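Local coordinates for bifunctional cytochrome P450/NADPH--P450 reductase (Deinococcus aerius, PDB 7F3H), which probably hydroxylates organic substrates at its heme iron as a self-sufficient cytochrome P450, taking electrons from NADPH through a fused reductase domain, at residues A[18-21]-A[22-25]; A[140-144]-A[145-149]; A[217-220]-A[221-225]. One frame throughout, in Å; residues are numbered along the deposited sequence.

In the fold
Near the N terminus, contact 1 (18-25) winds a single short 3-10 turn that leads toward helix 28-38 and lies against strand 43-48 of the mixed sheet. Contact 2 (140-149) follows much later, where strand 142-143, at the margin of the small antiparallel sheet, runs straight into helix 144-161. Contact 3 (217-225) belongs to the last turns of helix 199-227. Each is local and closes no long loop; the three come in series, neither nested nor crossing. Contacts 2 and 3 both pack on the long helix 254-285, though their nearest atoms stay about 15 Å apart, whereas contacts 1 and 3 have centres about 43 Å apart.

Contact 1 of 3, residues A[18-21]-A[22-25]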
ATOM      1  N   GLY A  18      19.379 -18.960 -16.677  1.00 39.42           N
ATOM      2  CA  GLY A  18      19.815 -17.614 -17.011  1.00 35.47           C
ATOM      3  C   GLY A  18      19.745 -16.693 -15.800  1.00 35.04           C
ATOM      4  O   GLY A  18      20.514 -16.857 -14.853  1.00 34.83           O
ATOM      5  N   HIS A  19      18.784 -15.773 -15.785  1.00 33.35           N
ATOM      6  CA  HIS A  19      18.505 -14.926 -14.633  1.00 38.16           C
ATOM      7  C   HIS A  19      17.111 -15.161 -14.091  1.00 43.04           C
ATOM      8  O   HIS A  19      16.747 -14.556 -13.072  1.00 42.34           O
ATOM      9  CB  HIS A  19      18.629 -13.434 -14.968  1.00 33.24           C
ATOM     10  CG  HIS A  19      20.035 -12.935 -14.989  1.00 33.82           C
ATOM     11  ND1 HIS A  19      20.432 -11.851 -15.748  1.00 30.68           N
ATOM     12  CD2 HIS A  19      21.137 -13.367 -14.334  1.00 28.16           C
ATOM     13  CE1 HIS A  19      21.722 -11.645 -15.568  1.00 28.02           C
ATOM     14  NE2 HIS A  19      22.174 -12.551 -14.716  1.00 34.81           N
ATOM     15  N   LEU A  20      16.341 -16.047 -14.731  1.00 41.43           N
ATOM     16  CA  LEU A  20      14.925 -16.216 -14.437  1.00 42.93           C
ATOM     17  C   LEU A  20      14.699 -16.791 -13.046  1.00 38.66           C
ATOM     18  O   LEU A  20      13.603 -16.652 -12.500  1.00 42.19           O
ATOM     19  CB  LEU A  20      14.273 -17.122 -15.488  1.00 42.98           C
ATOM     20  CG  LEU A  20      13.961 -16.436 -16.822  1.00 52.68           C
ATOM     21  CD1 LEU A  20      12.998 -15.259 -16.668  1.00 59.25           C
ATOM     22  CD2 LEU A  20      15.227 -16.046 -17.614  1.00 58.47           C
ATOM     23  N   HIS A  21      15.703 -17.458 -12.478  1.00 38.59           N
ATOM     24  CA  HIS A  21      15.566 -18.025 -11.144  1.00 40.34           C
ATOM     25  C   HIS A  21      15.368 -16.934 -10.097  1.00 46.30           C
ATOM     26  O   HIS A  21      14.828 -17.217  -9.017  1.00 45.90           O
ATOM     27  CB  HIS A  21      16.759 -18.952 -10.835  1.00 31.57           C
ATOM     28  CG  HIS A  21      18.094 -18.281 -10.855  1.00 39.57           C
ATOM     29  ND1 HIS A  21      18.564 -17.575 -11.944  1.00 42.46           N
ATOM     30  CD2 HIS A  21      19.095 -18.264  -9.940  1.00 46.56           C
ATOM     31  CE1 HIS A  21      19.772 -17.108 -11.678  1.00 35.74           C
ATOM     32  NE2 HIS A  21      20.116 -17.509 -10.466  1.00 37.54           N
ATOM     33  N   TYR A  22      15.822 -15.701 -10.379  1.00 42.63           N
ATOM     34  CA  TYR A  22      15.571 -14.571  -9.486  1.00 42.51           C
ATOM     35  C   TYR A  22      14.096 -14.178  -9.430  1.00 43.00           C
ATOM     36  O   TYR A  22      13.674 -13.529  -8.465  1.00 36.65           O
ATOM     37  CB  TYR A  22      16.391 -13.358  -9.936  1.00 41.42           C
ATOM     38  CG  TYR A  22      17.883 -13.523  -9.770  1.00 37.84           C
ATOM     39  CD1 TYR A  22      18.454 -13.613  -8.517  1.00 41.78           C
ATOM     40  CD2 TYR A  22      18.711 -13.589 -10.869  1.00 40.27           C
ATOM     41  CE1 TYR A  22      19.807 -13.769  -8.362  1.00 45.34           C
ATOM     42  CE2 TYR A  22      20.061 -13.740 -10.731  1.00 36.07           C
ATOM     43  CZ  TYR A  22      20.607 -13.835  -9.475  1.00 43.07           C
ATOM     44  OH  TYR A  22      21.965 -13.990  -9.317  1.00 48.87           O
ATOM     45  N   LEU A  23      13.301 -14.579 -10.423  1.00 37.89           N
ATOM     46  CA  LEU A  23      11.885 -14.256 -10.487  1.00 36.88           C
ATOM     47  C   LEU A  23      11.005 -15.323  -9.869  1.00 40.48           C
ATOM     48  O   LEU A  23       9.776 -15.208  -9.940  1.00 45.04           O
ATOM     49  CB  LEU A  23      11.454 -14.038 -11.941  1.00 34.55           C
ATOM     50  CG  LEU A  23      11.882 -12.701 -12.535  1.00 39.35           C
ATOM     51  CD1 LEU A  23      11.550 -12.635 -14.013  1.00 44.23           C
ATOM     52  CD2 LEU A  23      11.228 -11.533 -11.771  1.00 35.33           C
ATOM     53  N   ALA A  24      11.599 -16.390  -9.343  1.00 39.76           N
ATOM     54  CA  ALA A  24      10.854 -17.507  -8.792  1.00 38.94           C
ATOM     55  C   ALA A  24      10.490 -17.268  -7.332  1.00 45.96           C
ATOM     56  O   ALA A  24      11.085 -16.435  -6.641  1.00 39.62           O
ATOM     57  CB  ALA A  24      11.668 -18.790  -8.929  1.00 44.32           C
ATOM     58  N   GLY A  25       9.508 -18.034  -6.856  1.00 39.94           N
ATOM     59  CA  GLY A  25       9.140 -17.998  -5.456  1.00 35.00           C
ATOM     60  C   GLY A  25       7.917 -17.135  -5.202  1.00 34.43           C
ATOM     61  O   GLY A  25       7.305 -16.569  -6.109  1.00 31.74           O
TER
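Y22 N donates to H19 O over 3.1 Å, and L23 N donates to L20 O over 2.9 Å; these i to i+3 bonds define a 3-10 turn. Both donors stand above the carbonyl planes, in keeping with so tight a turn. A third bond, A24 N to H21 O, is weak at 3.3 Å. Beyond the backbone, H19, H21 and Y22 form an aromatic cluster. With CG between the backbone N and the carbonyl carbon (chi1 61°), H21 swings its ring alongside Y22, both side chains pointing the same way, and lays NE2 over one face of the phenol, offset toward the rim. Its CE1 comes 3.5 Å from Y22 CE2, the planes inclined at 38°. H19 meets the same ring at its edge, H19 CD2 lying 3.8 Å from Y22 CE2, while H19 ND1 accepts from D47 N and NE2 bonds P11 O. Replacing H21 by an alanine would remove the ring over that face of Y22 and would probably leave the phenol freer to rock. On the turn's other flank L20 CD1 touches L23 CD1 at 4.0 Å, two leucines suited to lying on I48 of strand 43-48. Histidine suits position 19 because one flat ring can both pack and bond through two nitrogens. The backbone bonds thus shape the turn, and the H19 bonds join it to the P11 loop and strand 43-48.

Contact 2 of 3, residues A[140-144]-A[145-149]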
ATOM      1  N   GLN A 140      -9.776 -18.210  19.906  1.00 27.38           N
ATOM      2  CA  GLN A 140      -9.695 -18.728  18.547  1.00 29.86           C
ATOM      3  C   GLN A 140      -8.661 -17.940  17.735  1.00 34.70           C
ATOM      4  O   GLN A 140      -8.346 -16.775  18.032  1.00 32.20           O
ATOM      5  CB  GLN A 140     -11.057 -18.654  17.871  1.00 31.77           C
ATOM      6  CG  GLN A 140     -12.179 -19.196  18.731  1.00 36.17           C
ATOM      7  CD  GLN A 140     -13.549 -18.998  18.097  1.00 49.20           C
ATOM      8  OE1 GLN A 140     -13.752 -19.289  16.918  1.00 49.05           O
ATOM      9  NE2 GLN A 140     -14.507 -18.533  18.890  1.00 52.85           N
ATOM     10  N   ASP A 141      -8.123 -18.598  16.700  1.00 32.54           N
ATOM     11  CA  ASP A 141      -7.120 -17.980  15.828  1.00 31.03           C
ATOM     12  C   ASP A 141      -7.683 -16.754  15.122  1.00 34.87           C
ATOM     13  O   ASP A 141      -8.693 -16.832  14.412  1.00 38.91           O
ATOM     14  CB  ASP A 141      -6.608 -18.970  14.774  1.00 23.35           C
ATOM     15  CG  ASP A 141      -5.726 -20.032  15.352  1.00 30.07           C
ATOM     16  OD1 ASP A 141      -5.336 -19.899  16.536  1.00 34.01           O
ATOM     17  OD2 ASP A 141      -5.428 -21.008  14.643  1.00 29.18           O
ATOM     18  N   VAL A 142      -7.014 -15.627  15.311  1.00 28.22           N
ATOM     19  CA  VAL A 142      -7.229 -14.454  14.485  1.00 26.49           C
ATOM     20  C   VAL A 142      -6.412 -14.597  13.204  1.00 29.28           C
ATOM     21  O   VAL A 142      -5.214 -14.906  13.257  1.00 27.78           O
ATOM     22  CB  VAL A 142      -6.855 -13.188  15.264  1.00 27.19           C
ATOM     23  CG1 VAL A 142      -6.569 -12.021  14.303  1.00 29.79           C
ATOM     24  CG2 VAL A 142      -7.983 -12.860  16.224  1.00 25.13           C
ATOM     25  N   ARG A 143      -7.085 -14.477  12.049  1.00 27.25           N
ATOM     26  CA  ARG A 143      -6.440 -14.483  10.735  1.00 24.48           C
ATOM     27  C   ARG A 143      -6.099 -13.036  10.381  1.00 28.90           C
ATOM     28  O   ARG A 143      -6.938 -12.279   9.869  1.00 25.87           O
ATOM     29  CB  ARG A 143      -7.349 -15.148   9.702  1.00 32.18           C
ATOM     30  CG  ARG A 143      -7.774 -16.571  10.132  1.00 36.85           C
ATOM     31  CD  ARG A 143      -8.399 -17.394   9.028  1.00 40.41           C
ATOM     32  NE  ARG A 143      -7.440 -18.333   8.443  1.00 50.59           N
ATOM     33  CZ  ARG A 143      -7.091 -18.342   7.153  1.00 63.63           C
ATOM     34  NH1 ARG A 143      -7.629 -17.460   6.302  1.00 59.10           N
ATOM     35  NH2 ARG A 143      -6.208 -19.234   6.704  1.00 64.78           N
ATOM     36  N   VAL A 144      -4.847 -12.653  10.634  1.00 26.79           N
ATOM     37  CA  VAL A 144      -4.509 -11.235  10.719  1.00 24.90           C
ATOM     38  C   VAL A 144      -4.669 -10.559   9.360  1.00 28.69           C
ATOM     39  O   VAL A 144      -5.397  -9.570   9.223  1.00 29.47           O
ATOM     40  CB  VAL A 144      -3.097 -11.062  11.293  1.00 25.79           C
ATOM     41  CG1 VAL A 144      -2.671  -9.613  11.194  1.00 23.76           C
ATOM     42  CG2 VAL A 144      -3.048 -11.560  12.762  1.00 23.82           C
ATOM     43  N   ALA A 145      -3.987 -11.085   8.337  1.00 28.92           N
ATOM     44  CA  ALA A 145      -4.106 -10.535   6.996  1.00 28.07           C
ATOM     45  C   ALA A 145      -5.568 -10.437   6.582  1.00 32.71           C
ATOM     46  O   ALA A 145      -6.017  -9.411   6.046  1.00 31.12           O
ATOM     47  CB  ALA A 145      -3.335 -11.419   6.016  1.00 25.15           C
ATOM     48  N   ASP A 146      -6.334 -11.492   6.872  1.00 34.00           N
ATOM     49  CA  ASP A 146      -7.725 -11.565   6.441  1.00 32.02           C
ATOM     50  C   ASP A 146      -8.581 -10.478   7.101  1.00 33.72           C
ATOM     51  O   ASP A 146      -9.279  -9.714   6.413  1.00 32.37           O
ATOM     52  CB  ASP A 146      -8.245 -12.971   6.746  1.00 41.17           C
ATOM     53  CG  ASP A 146      -9.735 -13.090   6.582  1.00 46.15           C
ATOM     54  OD1 ASP A 146     -10.222 -13.022   5.418  1.00 46.70           O
ATOM     55  OD2 ASP A 146     -10.414 -13.245   7.637  1.00 44.80           O
ATOM     56  N   ASP A 147      -8.479 -10.342   8.429  1.00 28.60           N
ATOM     57  CA  ASP A 147      -9.272  -9.350   9.134  1.00 26.57           C
ATOM     58  C   ASP A 147      -8.806  -7.922   8.855  1.00 32.84           C
ATOM     59  O   ASP A 147      -9.627  -6.999   8.867  1.00 30.12           O
ATOM     60  CB  ASP A 147      -9.247  -9.648  10.617  1.00 26.89           C
ATOM     61  CG  ASP A 147     -10.251 -10.690  11.004  1.00 28.69           C
ATOM     62  OD1 ASP A 147     -11.089 -11.062  10.150  1.00 34.91           O
ATOM     63  OD2 ASP A 147     -10.204 -11.137  12.158  1.00 29.59           O
ATOM     64  N   MET A 148      -7.506  -7.715   8.571  1.00 33.63           N
ATOM     65  CA  MET A 148      -7.044  -6.389   8.162  1.00 29.92           C
ATOM     66  C   MET A 148      -7.603  -6.005   6.786  1.00 31.18           C
ATOM     67  O   MET A 148      -7.980  -4.846   6.568  1.00 28.04           O
ATOM     68  CB  MET A 148      -5.507  -6.343   8.154  1.00 25.75           C
ATOM     69  CG  MET A 148      -4.852  -6.480   9.523  1.00 27.64           C
ATOM     70  SD  MET A 148      -5.526  -5.365  10.802  1.00 31.55           S
ATOM     71  CE  MET A 148      -6.268  -6.492  11.949  1.00 29.07           C
ATOM     72  N   THR A 149      -7.650  -6.958   5.843  1.00 31.29           N
ATOM     73  CA  THR A 149      -8.304  -6.716   4.554  1.00 30.32           C
ATOM     74  C   THR A 149      -9.771  -6.383   4.706  1.00 29.75           C
ATOM     75  O   THR A 149     -10.276  -5.482   4.026  1.00 29.42           O
ATOM     76  CB  THR A 149      -8.115  -7.913   3.627  1.00 31.71           C
ATOM     77  OG1 THR A 149      -6.743  -7.991   3.216  1.00 30.99           O
ATOM     78  CG2 THR A 149      -9.133  -7.961   2.483  1.00 36.38           C
TER
HETATM   79  O   HOH W   1      -9.902 -13.851  12.247  1.00 33.29           O
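R143 O accepts from D147 N at 2.9 Å, and one residue on, V144 O accepts from M148 N at the same length, the i to i+4 spacing of an alpha helix. Both bonds are nearly straight, with N-H...O angles of 169° and 162°, and each donor lies almost along the C=O axis. The backbone N of R143 is satisfied differently: it donates to a water, which in turn gives a proton to D147 OD2 at 2.7 Å. D147 therefore reaches back to the start of its own helix through a single water. With CG anti to the carbonyl carbon (chi1 -83°), its carboxylate is turned toward the strand side, and it has other partners too: W134 NE1 bonds OD2, while K133 and R150 form salt bridges with OD1. Such a gathering of donors would be expected to stabilise the negative charge of a buried aspartate. R143 occupies the N-cap position where strand 142-143 passes directly into helix 144-161, a strand-to-helix junction at the edge of the three-stranded antiparallel sheet of this P450. Backbone bonds of V142 with L451 and of V144, the first helix residue, with F449 join the junction to the chain around strand 450-455. The R143 side chain meets the first turn through carbon, its CB lying 3.8 Å from D146 CB; the carboxylate of D146 pairs instead with R150. On the buried flank V144 and M148 lie side by side, V144 CG1 coming 4.2 Å from M148 CG. Branched valine and flexible methionine suit this apolar flank, where both side chains also pack on helix 254-285.

Contact 3 of 3, residues A[217-220]-A[221-225]; sequences ELVD and EVIRE
V219 and I223, one helical turn apart, make the close apolar contact of this segment: V219 CG1 meets I223 CD1 at 4.0 Å, the two side chains crossing obliquely. Beneath them I223 N donates to V219 O over 2.9 Å, in the carbonyl plane. The isoleucine has CG1 anti to the carbonyl carbon (chi1 -81°), which, with an extended chi2, carries CD1 back along the helix to the valine; branched aliphatic residues suit this buried side. L218 and V222 repeat the spacing more loosely, with L218 CD2 4.4 Å from V222 CG2, while V222 N bonds L218 O in a nearly straight 170° link. The exposed side differs: E217, E221 and R224 are charged and flexible, as suits a solvent-facing surface. There R224, its CG between the backbone N and the carbonyl carbon (chi1 86°) and its chain bent at chi3, folds its guanidinium back over the helix, and D220 O lies 3.4 Å above one face of the flat group, offset toward its rim. That carbonyl is bonded instead by R224 N at 2.9 Å. The charged ends approach without pairing: R224 NH2 stays 4.9 Å from E217 OE1, where attraction is likely to be weak. D220 turns its carboxylate to R258 in a salt bridge. Thus helix 199-227 rests V219 and I223 on helix 254-285, sets L218 and V219 against F176 of helix 175-190, and packs V222 and I223 on L237 of helix 236-242.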
ATOM      1  N   GLU A 217     -20.824  -2.218 -12.696  1.00 35.74           N
ATOM      2  CA  GLU A 217     -22.278  -2.115 -12.564  1.00 37.24           C
ATOM      3  C   GLU A 217     -22.694  -1.638 -11.180  1.00 37.32           C
ATOM      4  O   GLU A 217     -23.552  -0.754 -11.056  1.00 38.35           O
ATOM      5  CB  GLU A 217     -22.953  -3.448 -12.897  1.00 36.94           C
ATOM      6  CG  GLU A 217     -23.165  -3.656 -14.399  1.00 43.91           C
ATOM      7  CD  GLU A 217     -24.239  -2.732 -14.989  1.00 48.96           C
ATOM      8  OE1 GLU A 217     -25.410  -2.805 -14.522  1.00 37.81           O
ATOM      9  OE2 GLU A 217     -23.896  -1.940 -15.917  1.00 52.77           O
ATOM     10  N   LEU A 218     -22.198  -2.294 -10.125  1.00 31.72           N
ATOM     11  CA  LEU A 218     -22.576  -1.862  -8.783  1.00 31.24           C
ATOM     12  C   LEU A 218     -22.210  -0.399  -8.559  1.00 40.39           C
ATOM     13  O   LEU A 218     -23.035   0.397  -8.070  1.00 37.70           O
ATOM     14  CB  LEU A 218     -21.910  -2.748  -7.733  1.00 36.69           C
ATOM     15  CG  LEU A 218     -22.211  -2.502  -6.241  1.00 41.43           C
ATOM     16  CD1 LEU A 218     -22.108  -3.810  -5.423  1.00 30.98           C
ATOM     17  CD2 LEU A 218     -21.318  -1.374  -5.620  1.00 37.04           C
ATOM     18  N   VAL A 219     -20.972  -0.018  -8.921  1.00 34.57           N
ATOM     19  CA  VAL A 219     -20.541   1.342  -8.603  1.00 37.60           C
ATOM     20  C   VAL A 219     -21.358   2.352  -9.413  1.00 36.80           C
ATOM     21  O   VAL A 219     -21.869   3.328  -8.867  1.00 39.12           O
ATOM     22  CB  VAL A 219     -19.017   1.517  -8.802  1.00 34.71           C
ATOM     23  CG1 VAL A 219     -18.641   2.970  -8.655  1.00 35.63           C
ATOM     24  CG2 VAL A 219     -18.206   0.683  -7.782  1.00 28.85           C
ATOM     25  N   ASP A 220     -21.509   2.114 -10.718  1.00 39.71           N
ATOM     26  CA  ASP A 220     -22.369   2.904 -11.610  1.00 41.27           C
ATOM     27  C   ASP A 220     -23.787   3.121 -11.080  1.00 39.63           C
ATOM     28  O   ASP A 220     -24.337   4.211 -11.165  1.00 44.04           O
ATOM     29  CB  ASP A 220     -22.480   2.204 -12.954  1.00 40.64           C
ATOM     30  CG  ASP A 220     -21.215   2.326 -13.776  1.00 44.39           C
ATOM     31  OD1 ASP A 220     -20.356   3.174 -13.459  1.00 47.88           O
ATOM     32  OD2 ASP A 220     -21.098   1.536 -14.757  1.00 48.75           O
ATOM     33  N   GLU A 221     -24.373   2.076 -10.554  1.00 42.14           N
ATOM     34  CA  GLU A 221     -25.680   2.077  -9.954  1.00 41.86           C
ATOM     35  C   GLU A 221     -25.714   3.020  -8.744  1.00 46.92           C
ATOM     36  O   GLU A 221     -26.526   3.964  -8.697  1.00 46.95           O
ATOM     37  CB  GLU A 221     -25.815   0.562  -9.761  1.00 53.49           C
ATOM     38  CG  GLU A 221     -26.827  -0.461  -9.331  1.00 61.65           C
ATOM     39  CD  GLU A 221     -27.022  -0.786  -7.777  1.00 70.77           C
ATOM     40  OE1 GLU A 221     -26.078  -0.499  -6.906  1.00 68.30           O
ATOM     41  OE2 GLU A 221     -28.105  -1.479  -7.428  1.00 86.48           O
ATOM     42  N   VAL A 222     -24.747   2.887  -7.846  1.00 43.11           N
ATOM     43  CA  VAL A 222     -24.632   3.836  -6.738  1.00 39.98           C
ATOM     44  C   VAL A 222     -24.532   5.266  -7.272  1.00 44.42           C
ATOM     45  O   VAL A 222     -25.179   6.197  -6.749  1.00 51.53           O
ATOM     46  CB  VAL A 222     -23.420   3.481  -5.846  1.00 40.62           C
ATOM     47  CG1 VAL A 222     -22.906   4.654  -4.959  1.00 28.78           C
ATOM     48  CG2 VAL A 222     -23.715   2.225  -5.096  1.00 31.21           C
ATOM     49  N   ILE A 223     -23.748   5.472  -8.328  1.00 39.64           N
ATOM     50  CA  ILE A 223     -23.527   6.827  -8.863  1.00 41.38           C
ATOM     51  C   ILE A 223     -24.797   7.425  -9.453  1.00 44.94           C
ATOM     52  O   ILE A 223     -25.153   8.569  -9.150  1.00 46.45           O
ATOM     53  CB  ILE A 223     -22.388   6.828  -9.911  1.00 40.85           C
ATOM     54  CG1 ILE A 223     -21.038   6.858  -9.239  1.00 32.13           C
ATOM     55  CG2 ILE A 223     -22.510   8.028 -10.825  1.00 34.83           C
ATOM     56  CD1 ILE A 223     -19.903   6.403 -10.181  1.00 31.31           C
ATOM     57  N   ARG A 224     -25.513   6.661 -10.288  1.00 43.20           N
ATOM     58  CA  ARG A 224     -26.648   7.280 -10.996  1.00 52.64           C
ATOM     59  C   ARG A 224     -27.638   7.705  -9.902  1.00 58.47           C
ATOM     60  O   ARG A 224     -28.560   8.535 -10.095  1.00 63.02           O
ATOM     61  CB  ARG A 224     -27.444   6.319 -11.874  1.00 45.67           C
ATOM     62  CG  ARG A 224     -28.572   5.470 -11.390  1.00 55.21           C
ATOM     63  CD  ARG A 224     -28.708   4.631 -12.547  1.00 57.55           C
ATOM     64  NE  ARG A 224     -27.723   3.539 -12.456  1.00 64.66           N
ATOM     65  CZ  ARG A 224     -27.116   2.821 -13.362  1.00 59.83           C
ATOM     66  NH1 ARG A 224     -27.037   3.161 -14.620  1.00 54.90           N
ATOM     67  NH2 ARG A 224     -26.474   1.748 -12.912  1.00 54.19           N
ATOM     68  N   GLU A 225     -27.482   7.025  -8.758  1.00 55.53           N
ATOM     69  CA  GLU A 225     -28.658   6.732  -8.069  1.00 57.03           C
ATOM     70  C   GLU A 225     -28.521   7.492  -6.775  1.00 58.95           C
ATOM     71  O   GLU A 225     -29.623   7.689  -6.075  1.00 61.18           O
ATOM     72  CB  GLU A 225     -28.630   5.199  -8.176  1.00 62.17           C
ATOM     73  CG  GLU A 225     -29.759   4.247  -7.894  1.00 72.30           C
ATOM     74  CD  GLU A 225     -30.995   4.689  -8.644  1.00 80.03           C
ATOM     75  OE1 GLU A 225     -31.064   5.571  -9.486  1.00 81.20           O
ATOM     76  OE2 GLU A 225     -31.520   3.581  -8.888  1.00 79.13           O
TER